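273aa long hypothetical dTDP-4-dehydrorhamnose reductase (Sulfolobus tokodaii, PDB 2GGS) probably reduces dTDP-4-dehydrorhamnose with NADPH, the dinucleotide bound in this structure, as an extended-type member of the short-chain dehydrogenase/reductase family. Local coordinates at residues V29-E34 and K40-D45; A65-V70 and K77-K82; L217-K222 and G229-V234. All coordinates share one frame; numbering follows the deposited sequence.

How the contacts relate
Contacts 1 and 2 are neighbouring walls of one NADPH site, their centres 14 Å apart. Contact 1 grips the adenine and the 2'-phosphate, while residues 65-70 of contact 2 follow the same cofactor along the adenosine ribose to the diphosphate. The two also touch directly: CD2 of L43 packs 3.7 Å from CB of A65, and CG2 of T44 lies 3.9 Å from CB of K82. Contact 3 belongs to a different part of the protein, with its centre 36 Å from that of contact 1 and 29 Å from that of contact 2. Its nearest atoms are about 15 Å from contact 2, and it lies away from the cofactor site.

Contact 1: residues V29-E34 and K40-D45; sequences VYNSSE and KLDLTD. With NDP (NADPH dihydro-nicotinamide-adenine-dinucleotide phosphate), chain C.
K40 and L41 bond the last residue of strand 26-30, Y30, and the loop residue after it, N31. L41 N donates to Y30 O over 2.8 Å, and K40 NZ reaches N31 O at 2.6 Å from well above that carbonyl's plane. The K40 chain runs extended and bends only at its last torsion (chi4 78°), which turns the ammonium onto N31 O. Y30 and K40 form a parallel bridge, and the loops that follow them both reach NADPH. The backbone N atoms of N31 and S33 both bond O1X of the 2'-phosphate, and S32 N bonds O3X, 2.8 Å away. On the other segment the adenine is met through N1A and N6A. L43 N donates to N1A at 2.9 Å. The amino group N6A in turn donates to D42 OD1 over 3.0 Å. T44 N closes an Asx turn on OD1 of D42, and T44 OG1 adds a second bond from the same face of the carboxylate plane. The N31 amide lies alongside D42, its plane turned 45° from the carboxylate, with ND2 3.6 Å from C6A of the adenine. Packing takes over farther out. The K40 backbone and CB lie over one face of the Y30 ring, toward its rim, K40 CB 3.6 Å from Y30 CZ; E34 CA lies over the opposite face, also off-centre. V29 CG1 meets L41 CB obliquely. Three backbone amides on the 2'-phosphate suit a site for NADPH. The bridge adds the edge strand 39-40 to the Rossmann sheet, where V29 and L41 pack on F52 of helix 46-56 and L43 reaches helix 77-97.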
loop_
_atom_site.group_PDB
_atom_site.type_symbol
_atom_site.label_atom_id
_atom_site.label_comp_id
_atom_site.label_asym_id
_atom_site.label_seq_id
_atom_site.Cartn_x
_atom_site.Cartn_y
_atom_site.Cartn_z
ATOM N N VAL A 29 -9.448 9.854 7.935
ATOM C CA VAL A 29 -9.747 8.911 9.043
ATOM C C VAL A 29 -8.480 8.279 9.617
ATOM O O VAL A 29 -7.623 7.773 8.872
ATOM C CB VAL A 29 -10.786 7.823 8.597
ATOM C CG1 VAL A 29 -10.852 6.640 9.604
ATOM C CG2 VAL A 29 -12.189 8.449 8.461
ATOM N N TYR A 30 -8.359 8.257 10.954
ATOM C CA TYR A 30 -7.242 7.618 11.586
ATOM C C TYR A 30 -7.852 6.765 12.694
ATOM O O TYR A 30 -9.054 6.857 12.926
ATOM C CB TYR A 30 -6.276 8.649 12.165
ATOM C CG TYR A 30 -6.878 9.478 13.312
ATOM C CD1 TYR A 30 -6.763 9.048 14.647
ATOM C CD2 TYR A 30 -7.533 10.672 13.050
ATOM C CE1 TYR A 30 -7.302 9.818 15.699
ATOM C CE2 TYR A 30 -8.075 11.442 14.079
ATOM C CZ TYR A 30 -7.957 11.004 15.387
ATOM O OH TYR A 30 -8.512 11.780 16.383
ATOM N N ASN A 31 -7.036 5.928 13.315
ATOM C CA ASN A 31 -7.506 5.124 14.435
ATOM C C ASN A 31 -6.560 5.404 15.614
ATOM O O ASN A 31 -6.839 6.268 16.456
ATOM C CB ASN A 31 -7.525 3.657 14.016
ATOM C CG ASN A 31 -8.084 2.722 15.090
ATOM O OD1 ASN A 31 -8.922 3.116 15.898
ATOM N ND2 ASN A 31 -7.612 1.474 15.083
ATOM N N SER A 32 -5.420 4.735 15.624
ATOM C CA SER A 32 -4.446 4.893 16.707
ATOM C C SER A 32 -3.621 6.200 16.633
ATOM O O SER A 32 -3.196 6.754 17.674
ATOM C CB SER A 32 -3.525 3.683 16.757
ATOM O OG SER A 32 -2.607 3.826 17.834
ATOM N N SER A 33 -3.383 6.687 15.412
ATOM C CA SER A 33 -2.399 7.766 15.194
ATOM C C SER A 33 -3.092 9.043 14.759
ATOM O O SER A 33 -3.458 9.216 13.600
ATOM C CB SER A 33 -1.313 7.287 14.223
ATOM O OG SER A 33 -0.372 8.313 13.959
ATOM N N GLU A 34 -3.317 9.943 15.728
ATOM C CA GLU A 34 -4.054 11.180 15.501
ATOM C C GLU A 34 -3.350 12.077 14.474
ATOM O O GLU A 34 -2.122 12.221 14.466
ATOM C CB GLU A 34 -4.299 11.934 16.837
ATOM C CG GLU A 34 -5.306 13.086 16.720
ATOM C CD GLU A 34 -5.530 13.872 18.030
ATOM O OE1 GLU A 34 -5.029 13.440 19.089
ATOM O OE2 GLU A 34 -6.246 14.905 17.984
ATOM N N LYS A 40 -11.441 10.117 14.206
ATOM C CA LYS A 40 -11.040 8.852 14.740
ATOM C C LYS A 40 -12.117 7.807 14.451
ATOM O O LYS A 40 -13.296 8.016 14.759
ATOM C CB LYS A 40 -10.858 8.970 16.262
ATOM C CG LYS A 40 -10.184 7.756 16.823
ATOM C CD LYS A 40 -10.132 7.791 18.375
ATOM C CE LYS A 40 -9.500 6.536 18.913
ATOM N NZ LYS A 40 -8.001 6.544 18.796
ATOM N N LEU A 41 -11.709 6.674 13.878
ATOM C CA LEU A 41 -12.651 5.603 13.516
ATOM C C LEU A 41 -11.927 4.289 13.345
ATOM O O LEU A 41 -10.972 4.151 12.531
ATOM C CB LEU A 41 -13.488 5.971 12.266
ATOM C CG LEU A 41 -14.456 4.935 11.702
ATOM C CD1 LEU A 41 -15.636 4.758 12.650
ATOM C CD2 LEU A 41 -14.957 5.417 10.356
ATOM N N ASP A 42 -12.369 3.307 14.110
ATOM C CA ASP A 42 -11.892 1.948 13.968
ATOM C C ASP A 42 -12.742 1.263 12.930
ATOM O O ASP A 42 -13.941 1.017 13.146
ATOM C CB ASP A 42 -12.010 1.194 15.308
ATOM C CG ASP A 42 -11.393 -0.195 15.262
ATOM O OD1 ASP A 42 -11.267 -0.803 14.156
ATOM O OD2 ASP A 42 -11.024 -0.714 16.355
ATOM N N LEU A 43 -12.128 0.925 11.795
ATOM C CA LEU A 43 -12.839 0.278 10.685
ATOM C C LEU A 43 -13.387 -1.132 11.004
ATOM O O LEU A 43 -14.216 -1.653 10.247
ATOM C CB LEU A 43 -11.939 0.203 9.452
ATOM C CG LEU A 43 -12.134 1.315 8.422
ATOM C CD1 LEU A 43 -12.104 2.719 9.032
ATOM C CD2 LEU A 43 -11.133 1.179 7.275
ATOM N N THR A 44 -12.939 -1.723 12.111
ATOM C CA THR A 44 -13.454 -3.050 12.530
ATOM C C THR A 44 -14.738 -2.936 13.382
ATOM O O THR A 44 -15.331 -3.952 13.748
ATOM C CB THR A 44 -12.402 -3.916 13.255
ATOM O OG1 THR A 44 -12.066 -3.334 14.521
ATOM C CG2 THR A 44 -11.115 -4.102 12.375
ATOM N N ASP A 45 -15.149 -1.724 13.687
ATOM C CA ASP A 45 -16.469 -1.476 14.304
ATOM C C ASP A 45 -17.447 -1.235 13.144
ATOM O O ASP A 45 -17.743 -0.086 12.775
ATOM C CB ASP A 45 -16.388 -0.301 15.301
ATOM C CG ASP A 45 -17.730 -0.026 16.016
ATOM O OD1 ASP A 45 -18.784 -0.551 15.604
ATOM O OD2 ASP A 45 -17.714 0.756 16.977
HETATM P PA NDP C . 0.607 2.065 6.994
HETATM O O1A NDP C . 0.976 0.918 7.838
HETATM O O2A NDP C . 1.572 3.189 7.047
HETATM O O5B NDP C . -0.824 2.629 7.356
HETATM C C5B NDP C . -1.860 1.758 7.771
HETATM C C4B NDP C . -3.064 2.639 7.980
HETATM O O4B NDP C . -4.176 1.783 8.257
HETATM C C3B NDP C . -2.894 3.638 9.114
HETATM O O3B NDP C . -3.453 4.861 8.716
HETATM C C2B NDP C . -3.747 2.996 10.215
HETATM O O2B NDP C . -4.248 4.008 11.035
HETATM C C1B NDP C . -4.842 2.366 9.366
HETATM N N9A NDP C . -5.554 1.321 10.107
HETATM C C8A NDP C . -5.073 0.102 10.479
HETATM N N7A NDP C . -6.050 -0.550 11.173
HETATM C C5A NDP C . -7.121 0.261 11.231
HETATM C C6A NDP C . -8.383 0.121 11.822
HETATM N N6A NDP C . -8.666 -0.971 12.586
HETATM N N1A NDP C . -9.241 1.180 11.708
HETATM C C2A NDP C . -8.935 2.355 11.031
HETATM N N3A NDP C . -7.688 2.488 10.469
HETATM C C4A NDP C . -6.816 1.459 10.582
HETATM O O3 NDP C . 0.394 1.396 5.532
HETATM P PN NDP C . 0.816 2.027 4.099
HETATM O O1N NDP C . 0.479 3.425 3.948
HETATM O O2N NDP C . 2.208 1.548 3.938
HETATM O O5D NDP C . -0.083 1.108 3.147
HETATM C C5D NDP C . -1.208 1.659 2.470
HETATM C C4D NDP C . -1.960 0.595 1.680
HETATM O O4D NDP C . -1.077 0.046 0.730
HETATM C C3D NDP C . -2.473 -0.574 2.516
HETATM O O3D NDP C . -3.657 -0.965 1.873
HETATM C C2D NDP C . -1.416 -1.637 2.345
HETATM O O2D NDP C . -1.964 -2.925 2.570
HETATM C C1D NDP C . -1.035 -1.376 0.867
HETATM N N1N NDP C . 0.312 -1.885 0.580
HETATM C C2N NDP C . 1.321 -1.541 1.439
HETATM C C3N NDP C . 2.650 -1.813 1.147
HETATM C C7N NDP C . 3.704 -1.408 2.125
HETATM O O7N NDP C . 5.016 -1.888 1.945
HETATM N N7N NDP C . 3.390 -0.619 3.150
HETATM C C4N NDP C . 3.027 -2.521 -0.142
HETATM C C5N NDP C . 1.848 -2.894 -1.010
HETATM C C6N NDP C . 0.553 -2.544 -0.609
HETATM P P2B NDP C . -3.610 4.323 12.534
HETATM O O1X NDP C . -4.120 5.683 12.797
HETATM O O2X NDP C . -2.124 4.231 12.459
HETATM O O3X NDP C . -4.122 3.276 13.557
#

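Contact 2: residues A65-V70 and K77-K82; sequences AAMTDV and KEKAYK. With NDP (NADPH dihydro-nicotinamide-adenine-dinucleotide phosphate), chain C.
The side chain of M67 meets that of K79 on helix 77-97, crossing its aliphatic chain at about a right angle. M67 is fully extended, with CG anti to the backbone N (chi1 179°) and the two following torsions also near 180°, and this carries SD to the helix surface. There the sulfur lies 3.8 Å from CD of K79 and 3.8 Å from CA of A80, with the A80 methyl a little farther away. The extended K79 chain passes SD with CG, CD and CE, while the methyl CE of M67 comes only to CD. The small A80 lets the sulfur settle close to the helix backbone, and C73 of helix 70-75 also touches both M67 and A80. I83, one turn farther along helix 77-97, is another neighbour of M67. The loop's other side faces NADPH. A66 N donates to the ribose oxygen O4B over 3.1 Å, and T68 OG1 bonds O1A of the diphosphate at 2.9 Å, with CG2 of T68 lying against the bridging oxygen O3. M67 N is held by OD1 of N84 from helix 77-97. The two segments meet by van der Waals contact, the thioether of M67 against methylenes of K79 and the CA and methyl of A80. A66, by its backbone N, and T68, by its hydroxyl, bond the cofactor, while the M67 side chain between them joins this loop to helix 77-97 through nonpolar atoms.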
loop_
_atom_site.group_PDB
_atom_site.type_symbol
_atom_site.label_atom_id
_atom_site.label_comp_id
_atom_site.label_asym_id
_atom_site.label_seq_id
_atom_site.Cartn_x
_atom_site.Cartn_y
_atom_site.Cartn_z
ATOM N N ALA A 65 -6.513 1.960 4.487
ATOM C CA ALA A 65 -6.281 1.350 5.815
ATOM C C ALA A 65 -5.975 -0.157 5.754
ATOM O O ALA A 65 -6.587 -0.897 4.961
ATOM C CB ALA A 65 -7.543 1.563 6.686
ATOM N N ALA A 66 -5.085 -0.632 6.622
ATOM C CA ALA A 66 -4.696 -2.066 6.630
ATOM C C ALA A 66 -3.724 -2.335 7.773
ATOM O O ALA A 66 -3.059 -1.419 8.227
ATOM C CB ALA A 66 -4.028 -2.477 5.328
ATOM N N MET A 67 -3.654 -3.594 8.174
ATOM C CA MET A 67 -2.625 -4.127 9.065
ATOM C C MET A 67 -1.516 -4.611 8.143
ATOM O O MET A 67 -1.642 -5.660 7.494
ATOM C CB MET A 67 -3.199 -5.292 9.884
ATOM C CG MET A 67 -2.204 -5.933 10.816
ATOM S SD MET A 67 -3.076 -7.238 11.738
ATOM C CE MET A 67 -1.701 -8.046 12.512
ATOM N N THR A 68 -0.440 -3.821 8.088
ATOM C CA THR A 68 0.633 -4.060 7.122
ATOM C C THR A 68 1.908 -4.712 7.678
ATOM O O THR A 68 2.875 -4.912 6.938
ATOM C CB THR A 68 1.010 -2.730 6.408
ATOM O OG1 THR A 68 1.567 -1.842 7.374
ATOM C CG2 THR A 68 -0.225 -2.071 5.773
ATOM N N ASP A 69 1.923 -5.017 8.977
ATOM C CA ASP A 69 3.024 -5.787 9.562
ATOM C C ASP A 69 2.838 -7.245 9.171
ATOM O O ASP A 69 1.952 -7.961 9.687
ATOM C CB ASP A 69 3.060 -5.623 11.083
ATOM C CG ASP A 69 4.257 -6.332 11.729
ATOM O OD1 ASP A 69 4.648 -7.460 11.318
ATOM O OD2 ASP A 69 4.804 -5.739 12.686
ATOM N N VAL A 70 3.649 -7.684 8.221
ATOM C CA VAL A 70 3.511 -9.003 7.635
ATOM C C VAL A 70 3.617 -10.146 8.654
ATOM O O VAL A 70 2.836 -11.106 8.614
ATOM C CB VAL A 70 4.491 -9.182 6.449
ATOM C CG1 VAL A 70 4.446 -10.596 5.916
ATOM C CG2 VAL A 70 4.186 -8.135 5.385
ATOM N N LYS A 77 -4.082 -13.866 12.757
ATOM C CA LYS A 77 -4.857 -13.995 11.504
ATOM C C LYS A 77 -6.247 -13.419 11.639
ATOM O O LYS A 77 -6.723 -12.737 10.728
ATOM C CB LYS A 77 -4.889 -15.440 10.987
ATOM C CG LYS A 77 -3.504 -16.063 10.724
ATOM C CD LYS A 77 -3.610 -17.294 9.798
ATOM C CE LYS A 77 -2.240 -17.871 9.475
ATOM N NZ LYS A 77 -1.645 -18.464 10.696
ATOM N N GLU A 78 -6.918 -13.671 12.777
ATOM C CA GLU A 78 -8.248 -13.086 13.002
ATOM C C GLU A 78 -8.265 -11.552 12.878
ATOM O O GLU A 78 -9.126 -10.999 12.215
ATOM C CB GLU A 78 -8.805 -13.474 14.386
ATOM C CG GLU A 78 -9.096 -14.952 14.548
ATOM C CD GLU A 78 -7.945 -15.770 15.118
ATOM O OE1 GLU A 78 -6.785 -15.265 15.219
ATOM O OE2 GLU A 78 -8.222 -16.963 15.423
ATOM N N LYS A 79 -7.315 -10.891 13.531
ATOM C CA LYS A 79 -7.193 -9.438 13.463
ATOM C C LYS A 79 -6.928 -8.979 12.016
ATOM O O LYS A 79 -7.546 -8.023 11.559
ATOM C CB LYS A 79 -6.054 -8.947 14.351
ATOM C CG LYS A 79 -5.902 -7.447 14.364
ATOM C CD LYS A 79 -4.666 -7.036 15.152
ATOM C CE LYS A 79 -4.397 -5.530 15.051
ATOM N NZ LYS A 79 -3.213 -5.156 15.912
ATOM N N ALA A 80 -5.992 -9.649 11.349
ATOM C CA ALA A 80 -5.662 -9.301 9.914
ATOM C C ALA A 80 -6.891 -9.426 9.049
ATOM O O ALA A 80 -7.216 -8.516 8.264
ATOM C CB ALA A 80 -4.550 -10.193 9.401
ATOM N N TYR A 81 -7.625 -10.528 9.195
ATOM C CA TYR A 81 -8.869 -10.689 8.443
ATOM C C TYR A 81 -9.885 -9.552 8.617
ATOM O O TYR A 81 -10.479 -9.053 7.671
ATOM C CB TYR A 81 -9.512 -12.072 8.744
ATOM C CG TYR A 81 -10.736 -12.314 7.880
ATOM C CD1 TYR A 81 -10.601 -12.826 6.581
ATOM C CD2 TYR A 81 -12.028 -12.024 8.349
ATOM C CE1 TYR A 81 -11.720 -13.056 5.771
ATOM C CE2 TYR A 81 -13.150 -12.253 7.544
ATOM C CZ TYR A 81 -12.967 -12.758 6.256
ATOM O OH TYR A 81 -14.046 -12.978 5.474
ATOM N N LYS A 82 -10.126 -9.142 9.845
ATOM C CA LYS A 82 -11.135 -8.168 10.093
ATOM C C LYS A 82 -10.862 -6.835 9.456
ATOM O O LYS A 82 -11.800 -6.195 8.990
ATOM C CB LYS A 82 -11.264 -7.933 11.591
ATOM C CG LYS A 82 -12.046 -9.043 12.246
ATOM C CD LYS A 82 -12.923 -8.461 13.354
ATOM C CE LYS A 82 -12.267 -8.596 14.725
ATOM N NZ LYS A 82 -12.467 -9.978 15.283
HETATM P PA NDP C . 0.607 2.065 6.994
HETATM O O1A NDP C . 0.976 0.918 7.838
HETATM O O2A NDP C . 1.572 3.189 7.047
HETATM O O5B NDP C . -0.824 2.629 7.356
HETATM C C5B NDP C . -1.860 1.758 7.771
HETATM C C4B NDP C . -3.064 2.639 7.980
HETATM O O4B NDP C . -4.176 1.783 8.257
HETATM C C3B NDP C . -2.894 3.638 9.114
HETATM O O3B NDP C . -3.453 4.861 8.716
HETATM C C2B NDP C . -3.747 2.996 10.215
HETATM O O2B NDP C . -4.248 4.008 11.035
HETATM C C1B NDP C . -4.842 2.366 9.366
HETATM N N9A NDP C . -5.554 1.321 10.107
HETATM C C8A NDP C . -5.073 0.102 10.479
HETATM N N7A NDP C . -6.050 -0.550 11.173
HETATM C C5A NDP C . -7.121 0.261 11.231
HETATM C C6A NDP C . -8.383 0.121 11.822
HETATM N N6A NDP C . -8.666 -0.971 12.586
HETATM N N1A NDP C . -9.241 1.180 11.708
HETATM C C2A NDP C . -8.935 2.355 11.031
HETATM N N3A NDP C . -7.688 2.488 10.469
HETATM C C4A NDP C . -6.816 1.459 10.582
HETATM O O3 NDP C . 0.394 1.396 5.532
HETATM P PN NDP C . 0.816 2.027 4.099
HETATM O O1N NDP C . 0.479 3.425 3.948
HETATM O O2N NDP C . 2.208 1.548 3.938
HETATM O O5D NDP C . -0.083 1.108 3.147
HETATM C C5D NDP C . -1.208 1.659 2.470
HETATM C C4D NDP C . -1.960 0.595 1.680
HETATM O O4D NDP C . -1.077 0.046 0.730
HETATM C C3D NDP C . -2.473 -0.574 2.516
HETATM O O3D NDP C . -3.657 -0.965 1.873
HETATM C C2D NDP C . -1.416 -1.637 2.345
HETATM O O2D NDP C . -1.964 -2.925 2.570
HETATM C C1D NDP C . -1.035 -1.376 0.867
HETATM N N1N NDP C . 0.312 -1.885 0.580
HETATM C C2N NDP C . 1.321 -1.541 1.439
HETATM C C3N NDP C . 2.650 -1.813 1.147
HETATM C C7N NDP C . 3.704 -1.408 2.125
HETATM O O7N NDP C . 5.016 -1.888 1.945
HETATM N N7N NDP C . 3.390 -0.619 3.150
HETATM C C4N NDP C . 3.027 -2.521 -0.142
HETATM C C5N NDP C . 1.848 -2.894 -1.010
HETATM C C6N NDP C . 0.553 -2.544 -0.609
HETATM P P2B NDP C . -3.610 4.323 12.534
HETATM O O1X NDP C . -4.120 5.683 12.797
HETATM O O2X NDP C . -2.124 4.231 12.459
HETATM O O3X NDP C . -4.122 3.276 13.557
#

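Contact 3: residues L217-K222 and G229-V234; sequences LALKIK and GEVKEV
V231 sets its two methyls against A218 and L219 of helix 214-224. CG1, placed anti to the backbone N (chi1 -176°), meets the methyl of A218 at 3.7 Å. CG2 comes equally near L219 CD2, 3.7 Å away, and approaches the A218 methyl less closely. In L219, chi1 of -71° sets CG anti to the carbonyl carbon, and CD2, the branch not extended by chi2, touches CG2 and CB of V231, the two side chains crossing at an oblique angle. One turn on, K222 sends its aliphatic part along the loop: CE lies 3.4 Å from G229 O and CD 4.2 Å from V231 CG2. The ammonium is held by a hydrogen bond to L227 O, in the turn joining helix to strand. Further out, A218 and K222 lean on V164 and L168 of helix 160-169, and F215 and A176 also press on V231. Backbone bonds of E230, K232 and V234 with V174, A176 and K178 pair the strand with strand 174-177. The axes of helix 217-222 and strand 231-234 run antiparallel, 176° between their directions, and approach to 9.2 Å. Helix, short turn and strand form a helix-turn-strand unit, the helix packing antiparallel on a strand that pairs in parallel with 174-177, separate from the large Rossmann sheet.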
loop_
_atom_site.group_PDB
_atom_site.type_symbol
_atom_site.label_atom_id
_atom_site.label_comp_id
_atom_site.label_asym_id
_atom_site.label_seq_id
_atom_site.Cartn_x
_atom_site.Cartn_y
_atom_site.Cartn_z
ATOM N N LEU A 217 18.971 -2.469 -3.815
ATOM C CA LEU A 217 18.354 -1.271 -3.247
ATOM C C LEU A 217 19.104 -0.790 -2.010
ATOM O O LEU A 217 19.381 0.400 -1.875
ATOM C CB LEU A 217 16.870 -1.517 -2.924
ATOM C CG LEU A 217 16.085 -0.357 -2.302
ATOM C CD1 LEU A 217 16.213 0.903 -3.147
ATOM C CD2 LEU A 217 14.634 -0.745 -2.176
ATOM N N ALA A 218 19.463 -1.738 -1.143
ATOM C CA ALA A 218 20.152 -1.442 0.100
ATOM C C ALA A 218 21.525 -0.821 -0.189
ATOM O O ALA A 218 21.889 0.174 0.420
ATOM C CB ALA A 218 20.287 -2.708 0.929
ATOM N N LEU A 219 22.242 -1.400 -1.154
ATOM C CA LEU A 219 23.572 -0.906 -1.526
ATOM C C LEU A 219 23.518 0.448 -2.238
ATOM O O LEU A 219 24.440 1.267 -2.060
ATOM C CB LEU A 219 24.324 -1.924 -2.383
ATOM C CG LEU A 219 24.817 -3.183 -1.677
ATOM C CD1 LEU A 219 25.478 -4.159 -2.645
ATOM C CD2 LEU A 219 25.788 -2.842 -0.558
ATOM N N LYS A 220 22.468 0.684 -3.038
ATOM C CA LYS A 220 22.242 2.010 -3.631
ATOM C C LYS A 220 22.083 3.024 -2.535
ATOM O O LYS A 220 22.688 4.107 -2.639
ATOM C CB LYS A 220 20.983 2.114 -4.512
ATOM C CG LYS A 220 21.087 1.494 -5.859
ATOM C CD LYS A 220 19.823 1.820 -6.649
ATOM C CE LYS A 220 19.915 3.224 -7.233
ATOM N NZ LYS A 220 21.082 3.266 -8.173
ATOM N N ILE A 221 21.294 2.720 -1.491
ATOM C CA ILE A 221 21.139 3.726 -0.454
ATOM C C ILE A 221 22.414 3.877 0.393
ATOM O O ILE A 221 22.760 4.994 0.765
ATOM C CB ILE A 221 19.810 3.717 0.402
ATOM C CG1 ILE A 221 20.064 3.439 1.874
ATOM C CG2 ILE A 221 18.583 3.013 -0.242
ATOM C CD1 ILE A 221 18.941 3.822 2.720
ATOM N N LYS A 222 23.133 2.783 0.629
ATOM C CA LYS A 222 24.481 2.857 1.234
ATOM C C LYS A 222 25.416 3.776 0.428
ATOM O O LYS A 222 26.005 4.689 0.998
ATOM C CB LYS A 222 25.095 1.461 1.406
ATOM C CG LYS A 222 26.362 1.418 2.271
ATOM C CD LYS A 222 26.858 0.025 2.470
ATOM C CE LYS A 222 28.386 -0.060 2.710
ATOM N NZ LYS A 222 28.950 1.075 3.453
ATOM N N GLY A 229 28.458 0.359 7.865
ATOM C CA GLY A 229 27.575 -0.780 8.093
ATOM C C GLY A 229 27.417 -1.604 6.843
ATOM O O GLY A 229 27.343 -1.074 5.737
ATOM N N GLU A 230 27.322 -2.905 7.015
ATOM C CA GLU A 230 27.393 -3.829 5.906
ATOM C C GLU A 230 26.023 -4.257 5.415
ATOM O O GLU A 230 25.059 -4.324 6.185
ATOM C CB GLU A 230 28.181 -5.060 6.337
ATOM C CG GLU A 230 28.267 -6.160 5.286
ATOM C CD GLU A 230 29.016 -7.400 5.760
ATOM O OE1 GLU A 230 29.243 -7.532 6.991
ATOM O OE2 GLU A 230 29.363 -8.241 4.885
ATOM N N VAL A 231 25.949 -4.560 4.126
ATOM C CA VAL A 231 24.770 -5.207 3.599
ATOM C C VAL A 231 25.089 -6.645 3.262
ATOM O O VAL A 231 25.951 -6.922 2.420
ATOM C CB VAL A 231 24.177 -4.483 2.352
ATOM C CG1 VAL A 231 22.878 -5.176 1.915
ATOM C CG2 VAL A 231 23.959 -3.011 2.648
ATOM N N LYS A 232 24.363 -7.552 3.915
ATOM C CA LYS A 232 24.426 -8.974 3.623
ATOM C C LYS A 232 23.103 -9.472 3.089
ATOM O O LYS A 232 22.065 -9.357 3.753
ATOM C CB LYS A 232 24.819 -9.776 4.873
ATOM C CG LYS A 232 26.235 -9.561 5.319
ATOM C CD LYS A 232 26.710 -10.723 6.180
ATOM C CE LYS A 232 28.025 -10.394 6.890
ATOM N NZ LYS A 232 28.203 -11.132 8.187
ATOM N N GLU A 233 23.151 -10.019 1.887
ATOM C CA GLU A 233 22.012 -10.690 1.292
ATOM C C GLU A 233 21.832 -12.071 1.923
ATOM O O GLU A 233 22.798 -12.830 2.081
ATOM C CB GLU A 233 22.221 -10.824 -0.206
ATOM C CG GLU A 233 20.995 -11.212 -1.008
ATOM C CD GLU A 233 21.246 -11.130 -2.508
ATOM O OE1 GLU A 233 22.385 -11.426 -2.940
ATOM O OE2 GLU A 233 20.343 -10.739 -3.272
ATOM N N VAL A 234 20.592 -12.407 2.255
ATOM C CA VAL A 234 20.283 -13.719 2.849
ATOM C C VAL A 234 19.119 -14.391 2.092
ATOM O O VAL A 234 18.213 -13.701 1.613
ATOM C CB VAL A 234 19.978 -13.590 4.368
ATOM C CG1 VAL A 234 21.196 -13.105 5.135
ATOM C CG2 VAL A 234 18.826 -12.643 4.634
#